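Long-range contact in carboxylase (Deinococcus radiodurans, PDB 5H80), which probably carboxylates biotin on a carrier domain, using ATP and bicarbonate, as the biotin carboxylase domain of a single-chain bacterial carboxylase: residues K265-A270 / V369-N374. Residues are numbered along the deposited sequence; the frame is centred on the assembly and turned at random.
Sequences KLLEFA and VQARVN
Val369 pairs with Phe269 where strands 264-270 and 367-374 run antiparallel, and the pairing illustrates how a biotin carboxylase builds one sheet from distant parts of its chain, joining the ATP-binding and C-terminal family regions. With CG2 anti to its backbone N, Val369 sets that methyl over a face of the Phe269 ring, a CH-pi contact 3.6 Å from the centroid. Helix 434-446 packs against both residues. Gln370 then forms the hydrogen-bonded pair with Glu268, each backbone N-H meeting the other residue's carbonyl. The two side chains lie alongside each other, and Gln370 NE2 reaches Glu268 OE1 at 2.9 Å from above the carboxylate plane, while Thr326 takes the amide oxygen. Ala371, on the same apolar face as Val369, offers its CB to Leu267 CD2 at 3.6 Å. The backbone N of Arg372 bonds to Leu266 O, and its side chain reaches across to the Glu268 carboxylate. Extended from CG to NE, it forms a side-on salt bridge with Glu268: NH2 meets the syn lone pair of OE2, and NE points almost straight at OE1 (174°), opposite Gln370 NE2 across the carboxylate plane. Lys265 CB lies 3.6 Å above one face of the Arg372 guanidinium, toward its rim. Glu324 forms salt bridges to both Arg372 and Lys265, tying the two basic side chains to one carboxylate. A leucine in place of Arg372 would probably leave the Glu268 carboxylate without this counter-charge, with the Gln370 NE2 bond left from this strand and the group freer to turn. Farther along, Asn374, whose ND2 also bonds to Glu376, passes 3.9 Å from Leu266 CD2 with that same nitrogen. One water closes this end, donating to Lys265 O at 2.8 Å and accepting from Asn374 ND2 at 3.2 Å.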
loop_
_atom_site.group_PDB
_atom_site.type_symbol
_atom_site.label_atom_id
_atom_site.label_comp_id
_atom_site.label_asym_id
_atom_site.label_seq_id
_atom_site.Cartn_x
_atom_site.Cartn_y
_atom_site.Cartn_z
ATOM N N LYS A 265 -1.466 18.145 14.690
ATOM C CA LYS A 265 -0.452 17.319 14.080
ATOM C C LYS A 265 -0.547 17.369 12.541
ATOM O O LYS A 265 -1.678 17.484 12.021
ATOM C CB LYS A 265 -0.621 15.872 14.611
ATOM C CG LYS A 265 -0.395 15.637 16.112
ATOM C CD LYS A 265 -0.951 14.270 16.583
ATOM C CE LYS A 265 -0.783 14.028 18.064
ATOM N NZ LYS A 265 -1.433 12.801 18.611
ATOM N N LEU A 266 0.564 17.518 11.824
ATOM C CA LEU A 266 0.598 17.579 10.389
ATOM C C LEU A 266 1.368 16.421 9.793
ATOM O O LEU A 266 0.954 15.920 8.755
ATOM C CB LEU A 266 1.219 18.888 9.827
ATOM C CG LEU A 266 0.406 20.127 10.128
ATOM C CD1 LEU A 266 1.191 21.374 9.780
ATOM C CD2 LEU A 266 -0.887 20.029 9.298
ATOM N N LEU A 267 2.517 16.063 10.365
ATOM C CA LEU A 267 3.381 14.971 9.830
ATOM C C LEU A 267 3.638 13.958 10.947
ATOM O O LEU A 267 3.895 14.330 12.091
ATOM C CB LEU A 267 4.736 15.390 9.287
ATOM C CG LEU A 267 4.711 16.334 8.124
ATOM C CD1 LEU A 267 6.009 17.005 7.931
ATOM C CD2 LEU A 267 4.190 15.662 6.815
ATOM N N GLU A 268 3.338 12.699 10.702
ATOM C CA GLU A 268 3.453 11.714 11.785
ATOM C C GLU A 268 4.333 10.601 11.242
ATOM O O GLU A 268 4.002 10.005 10.230
ATOM C CB GLU A 268 2.044 11.265 12.182
ATOM C CG GLU A 268 1.218 12.481 12.715
ATOM C CD GLU A 268 -0.244 12.454 12.377
ATOM O OE1 GLU A 268 -0.601 12.280 11.198
ATOM O OE2 GLU A 268 -1.017 12.625 13.331
ATOM N N PHE A 269 5.364 10.229 11.993
ATOM C CA PHE A 269 6.405 9.264 11.563
ATOM C C PHE A 269 6.370 7.932 12.385
ATOM O O PHE A 269 6.116 7.902 13.554
ATOM C CB PHE A 269 7.756 9.922 11.666
ATOM C CG PHE A 269 7.932 11.014 10.798
ATOM C CD1 PHE A 269 8.671 10.875 9.641
ATOM C CD2 PHE A 269 7.423 12.278 11.084
ATOM C CE1 PHE A 269 8.904 11.918 8.842
ATOM C CE2 PHE A 269 7.711 13.366 10.250
ATOM C CZ PHE A 269 8.367 13.155 9.086
ATOM N N ALA A 270 6.561 6.740 11.761
ATOM C CA ALA A 270 6.668 5.469 12.518
ATOM C C ALA A 270 7.841 4.758 11.708
ATOM O O ALA A 270 7.710 4.544 10.445
ATOM C CB ALA A 270 5.426 4.682 12.622
ATOM N N VAL A 369 5.736 7.611 6.916
ATOM C CA VAL A 369 5.223 8.907 7.343
ATOM C C VAL A 369 3.787 9.117 6.769
ATOM O O VAL A 369 3.485 8.789 5.635
ATOM C CB VAL A 369 6.154 10.038 6.929
ATOM C CG1 VAL A 369 6.339 10.266 5.405
ATOM C CG2 VAL A 369 5.707 11.380 7.356
ATOM N N GLN A 370 2.963 9.803 7.553
ATOM C CA GLN A 370 1.669 10.263 7.143
ATOM C C GLN A 370 1.632 11.758 7.078
ATOM O O GLN A 370 2.167 12.436 7.993
ATOM C CB GLN A 370 0.557 9.817 8.136
ATOM C CG GLN A 370 -0.843 10.516 7.916
ATOM C CD GLN A 370 -1.954 9.853 8.664
ATOM O OE1 GLN A 370 -2.539 8.863 8.210
ATOM N NE2 GLN A 370 -2.309 10.382 9.813
ATOM N N ALA A 371 1.097 12.300 6.017
ATOM C CA ALA A 371 0.858 13.744 5.978
ATOM C C ALA A 371 -0.706 13.973 5.945
ATOM O O ALA A 371 -1.418 13.307 5.236
ATOM C CB ALA A 371 1.506 14.392 4.845
ATOM N N ARG A 372 -1.205 14.909 6.787
ATOM C CA ARG A 372 -2.618 15.268 6.700
ATOM C C ARG A 372 -2.848 16.413 5.633
ATOM O O ARG A 372 -2.357 17.589 5.789
ATOM C CB ARG A 372 -2.979 15.737 8.094
ATOM C CG ARG A 372 -2.754 14.654 9.234
ATOM C CD ARG A 372 -3.529 15.002 10.552
ATOM N NE ARG A 372 -3.152 14.134 11.706
ATOM C CZ ARG A 372 -3.778 14.141 12.896
ATOM N NH1 ARG A 372 -4.890 14.819 13.059
ATOM N NH2 ARG A 372 -3.349 13.392 13.892
ATOM N N VAL A 373 -3.564 16.068 4.584
ATOM C CA VAL A 373 -4.031 17.030 3.560
ATOM C C VAL A 373 -5.294 17.741 3.972
ATOM O O VAL A 373 -6.320 17.041 4.173
ATOM C CB VAL A 373 -4.088 16.390 2.197
ATOM C CG1 VAL A 373 -4.413 17.417 1.137
ATOM C CG2 VAL A 373 -2.765 15.651 1.930
ATOM N N ASN A 374 -5.169 19.037 4.246
ATOM C CA ASN A 374 -6.292 19.827 4.769
ATOM C C ASN A 374 -6.778 20.900 3.748
ATOM O O ASN A 374 -6.013 21.401 2.948
ATOM C CB ASN A 374 -6.022 20.499 6.113
ATOM C CG ASN A 374 -5.549 19.590 7.242
ATOM O OD1 ASN A 374 -6.112 18.508 7.479
ATOM N ND2 ASN A 374 -4.609 20.093 8.037
HETATM O O HOH W 1 -3.959 12.243 17.005
HETATM O O HOH W 2 -3.686 19.119 10.975
#